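Local coordinates for Box C/D snoRNA protein 1 (Saccharomyces cerevisiae, PDB 6THL), which is required for the accumulation of box C/D small nucleolar RNAs, which is involved in their processing, their transport to the nucleolus and ribosome biogenesis, at residues G120-T125 / L141-I146. Residues are numbered along the deposited sequence; the frame is centred on the assembly and turned at random.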
ATOM      1  N   GLY B 120       0.859 -25.410  21.167  1.00 70.13           N
ATOM      2  CA  GLY B 120       0.597 -24.426  22.235  1.00 75.43           C
ATOM      3  C   GLY B 120       0.171 -23.042  21.756  1.00 69.21           C
ATOM      4  O   GLY B 120      -0.039 -22.115  22.557  1.00 59.23           O
ATOM      5  N   LEU B 121       0.050 -22.903  20.443  1.00 63.42           N
ATOM      6  CA  LEU B 121      -0.423 -21.687  19.881  1.00 61.25           C
ATOM      7  C   LEU B 121      -1.910 -21.644  20.127  1.00 63.04           C
ATOM      8  O   LEU B 121      -2.605 -22.603  19.835  1.00 61.86           O
ATOM      9  CB  LEU B 121      -0.124 -21.647  18.402  1.00 55.93           C
ATOM     10  CG  LEU B 121       1.344 -21.404  18.121  1.00 55.44           C
ATOM     11  CD1 LEU B 121       1.587 -21.637  16.640  1.00 57.69           C
ATOM     12  CD2 LEU B 121       1.792 -20.001  18.506  1.00 54.31           C
ATOM     13  N   LYS B 122      -2.389 -20.546  20.694  1.00 61.23           N
ATOM     14  CA  LYS B 122      -3.806 -20.328  20.769  1.00 64.05           C
ATOM     15  C   LYS B 122      -4.266 -19.544  19.508  1.00 70.50           C
ATOM     16  O   LYS B 122      -3.483 -18.831  18.858  1.00 69.89           O
ATOM     17  CB  LYS B 122      -4.152 -19.593  22.055  1.00 67.33           C
ATOM     18  CG  LYS B 122      -3.757 -20.313  23.343  1.00 73.96           C
ATOM     19  CD  LYS B 122      -3.771 -19.341  24.536  1.00 79.04           C
ATOM     20  CE  LYS B 122      -2.802 -19.705  25.657  1.00 75.33           C
ATOM     21  NZ  LYS B 122      -3.319 -20.800  26.515  1.00 76.10           N
ATOM     22  N   PHE B 123      -5.539 -19.705  19.162  1.00 64.77           N
ATOM     23  CA  PHE B 123      -6.087 -19.117  17.971  1.00 61.68           C
ATOM     24  C   PHE B 123      -7.314 -18.365  18.369  1.00 64.48           C
ATOM     25  O   PHE B 123      -8.232 -18.916  18.967  1.00 61.24           O
ATOM     26  CB  PHE B 123      -6.408 -20.193  16.943  1.00 61.38           C
ATOM     27  CG  PHE B 123      -5.184 -20.791  16.338  1.00 66.06           C
ATOM     28  CD1 PHE B 123      -4.784 -20.456  15.067  1.00 63.89           C
ATOM     29  CD2 PHE B 123      -4.377 -21.634  17.079  1.00 72.19           C
ATOM     30  CE1 PHE B 123      -3.631 -20.986  14.517  1.00 60.52           C
ATOM     31  CE2 PHE B 123      -3.219 -22.162  16.537  1.00 71.42           C
ATOM     32  CZ  PHE B 123      -2.847 -21.831  15.254  1.00 63.38           C
ATOM     33  N   TYR B 124      -7.316 -17.089  18.029  1.00 66.09           N
ATOM     34  CA  TYR B 124      -8.388 -16.217  18.388  1.00 62.62           C
ATOM     35  C   TYR B 124      -8.963 -15.644  17.098  1.00 61.02           C
ATOM     36  O   TYR B 124      -8.209 -15.160  16.293  1.00 62.63           O
ATOM     37  CB  TYR B 124      -7.794 -15.094  19.223  1.00 66.24           C
ATOM     38  CG  TYR B 124      -6.999 -15.527  20.443  1.00 68.77           C
ATOM     39  CD1 TYR B 124      -7.569 -15.497  21.719  1.00 68.61           C
ATOM     40  CD2 TYR B 124      -5.674 -15.933  20.334  1.00 74.47           C
ATOM     41  CE1 TYR B 124      -6.848 -15.873  22.847  1.00 68.57           C
ATOM     42  CE2 TYR B 124      -4.941 -16.309  21.463  1.00 74.96           C
ATOM     43  CZ  TYR B 124      -5.541 -16.282  22.717  1.00 72.09           C
ATOM     44  OH  TYR B 124      -4.845 -16.658  23.845  1.00 68.04           O
ATOM     45  N   THR B 125     -10.273 -15.728  16.879  1.00 59.46           N
ATOM     46  CA  THR B 125     -10.947 -14.888  15.880  1.00 54.00           C
ATOM     47  C   THR B 125     -11.566 -13.750  16.686  1.00 59.48           C
ATOM     48  O   THR B 125     -11.449 -13.704  17.920  1.00 64.89           O
ATOM     49  CB  THR B 125     -12.024 -15.656  15.056  1.00 53.00           C
ATOM     50  OG1 THR B 125     -12.358 -14.927  13.866  1.00 47.21           O
ATOM     51  CG2 THR B 125     -13.297 -15.880  15.847  1.00 52.90           C
ATOM     52  N   LEU B 141     -11.914 -10.283  21.256  1.00 57.79           N
ATOM     53  CA  LEU B 141     -11.568 -11.574  20.676  1.00 62.02           C
ATOM     54  C   LEU B 141     -12.145 -12.709  21.510  1.00 67.25           C
ATOM     55  O   LEU B 141     -12.360 -12.554  22.721  1.00 66.63           O
ATOM     56  CB  LEU B 141     -10.049 -11.705  20.539  1.00 59.77           C
ATOM     57  CG  LEU B 141      -9.423 -10.470  19.861  1.00 64.81           C
ATOM     58  CD1 LEU B 141      -7.908 -10.589  19.873  1.00 70.53           C
ATOM     59  CD2 LEU B 141      -9.949 -10.255  18.435  1.00 61.44           C
ATOM     60  N   VAL B 142     -12.444 -13.820  20.825  1.00 69.78           N
ATOM     61  CA  VAL B 142     -12.720 -15.128  21.445  1.00 60.52           C
ATOM     62  C   VAL B 142     -11.711 -16.145  20.904  1.00 63.23           C
ATOM     63  O   VAL B 142     -11.595 -16.368  19.696  1.00 66.92           O
ATOM     64  CB  VAL B 142     -14.156 -15.656  21.206  1.00 56.39           C
ATOM     65  CG1 VAL B 142     -15.147 -14.983  22.145  1.00 57.04           C
ATOM     66  CG2 VAL B 142     -14.602 -15.490  19.756  1.00 52.61           C
ATOM     67  N   GLU B 143     -10.927 -16.698  21.818  1.00 63.95           N
ATOM     68  CA  GLU B 143     -10.171 -17.931  21.594  1.00 60.30           C
ATOM     69  C   GLU B 143     -11.049 -19.018  20.990  1.00 57.04           C
ATOM     70  O   GLU B 143     -12.203 -19.139  21.366  1.00 53.87           O
ATOM     71  CB  GLU B 143      -9.666 -18.407  22.940  1.00 58.59           C
ATOM     72  CG  GLU B 143      -9.121 -19.811  22.966  1.00 58.64           C
ATOM     73  CD  GLU B 143      -8.051 -19.927  24.006  1.00 57.33           C
ATOM     74  OE1 GLU B 143      -8.084 -19.107  24.957  1.00 62.99           O
ATOM     75  OE2 GLU B 143      -7.185 -20.801  23.848  1.00 52.12           O
ATOM     76  N   LEU B 144     -10.534 -19.801  20.049  1.00 58.22           N
ATOM     77  CA  LEU B 144     -11.356 -20.890  19.541  1.00 61.99           C
ATOM     78  C   LEU B 144     -10.626 -22.209  19.445  1.00 66.10           C
ATOM     79  O   LEU B 144      -9.400 -22.260  19.356  1.00 65.27           O
ATOM     80  CB  LEU B 144     -12.096 -20.523  18.257  1.00 58.69           C
ATOM     81  CG  LEU B 144     -11.313 -19.750  17.233  1.00 55.98           C
ATOM     82  CD1 LEU B 144     -10.220 -20.646  16.703  1.00 59.20           C
ATOM     83  CD2 LEU B 144     -12.248 -19.286  16.130  1.00 54.66           C
ATOM     84  N   ALA B 145     -11.441 -23.267  19.496  1.00 76.01           N
ATOM     85  CA  ALA B 145     -11.001 -24.617  19.813  1.00 78.42           C
ATOM     86  C   ALA B 145     -10.755 -25.287  18.500  1.00 75.66           C
ATOM     87  O   ALA B 145     -11.622 -25.943  17.952  1.00 79.97           O
ATOM     88  CB  ALA B 145     -12.080 -25.340  20.613  1.00 79.29           C
ATOM     89  N   ILE B 146      -9.558 -25.085  17.980  1.00 77.67           N
ATOM     90  CA  ILE B 146      -9.300 -25.346  16.576  1.00 80.12           C
ATOM     91  C   ILE B 146      -9.291 -26.835  16.280  1.00 80.13           C
ATOM     92  O   ILE B 146      -9.649 -27.242  15.178  1.00 85.54           O
ATOM     93  CB  ILE B 146      -7.983 -24.694  16.124  1.00 89.26           C
ATOM     94  CG1 ILE B 146      -6.762 -25.543  16.529  1.00 95.36           C
ATOM     95  CG2 ILE B 146      -7.892 -23.278  16.689  1.00 91.77           C
ATOM     96  CD1 ILE B 146      -5.431 -24.855  16.291  1.00 96.49           C
TER
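Phe123 meets Ile146 along most of its side chain. Its CB lies 3.4 Å from Ile146 CG2 and also touches Leu144 CD1. From there CG stays near Ile146 CG2, while CD2 and CE2 come under Ile146 CD1, which sits over one face of the ring, 3.5 Å from CE2; CZ is at the limit of contact with the same methyl. Ile146 CG1 stands between its own backbone N and carbonyl carbon (chi1 80°), and an extended chi2 carries CD1 out to the ring. An alanine in place of Phe123 would probably leave Ile146 CD1 without its aromatic partner and open a gap beside Val168 and Leu75, which the side chain of Phe123 also touches.

The backbones pair as antiparallel strands, 122-125 against 141-143, with axes at 143°, in a mixed sheet of the BCD1 domain where strand 165-169 flanks 122-126 on its other edge. Tyr124 and Glu143 form a non-hydrogen-bonded pair, CA to CA 4.0 Å. In the adjoining hydrogen-bonded pair, Val142 N donates to Thr125 O at 3.1 Å, but the return bond from Thr125 N to Val142 O is weak. Leu144 N donates to Phe123 O at 2.7 Å. On the face of Thr125 and Val142, Leu144 CD2 meets Thr125 CG2 at 3.6 Å, the side chains crossing at about a right angle; Thr125 OG1 bonds instead to Thr165 O. On the Tyr124 face, Glu143 CB lies 3.8 Å from Tyr124 CE1, with carboxylate and ring planes 44° apart.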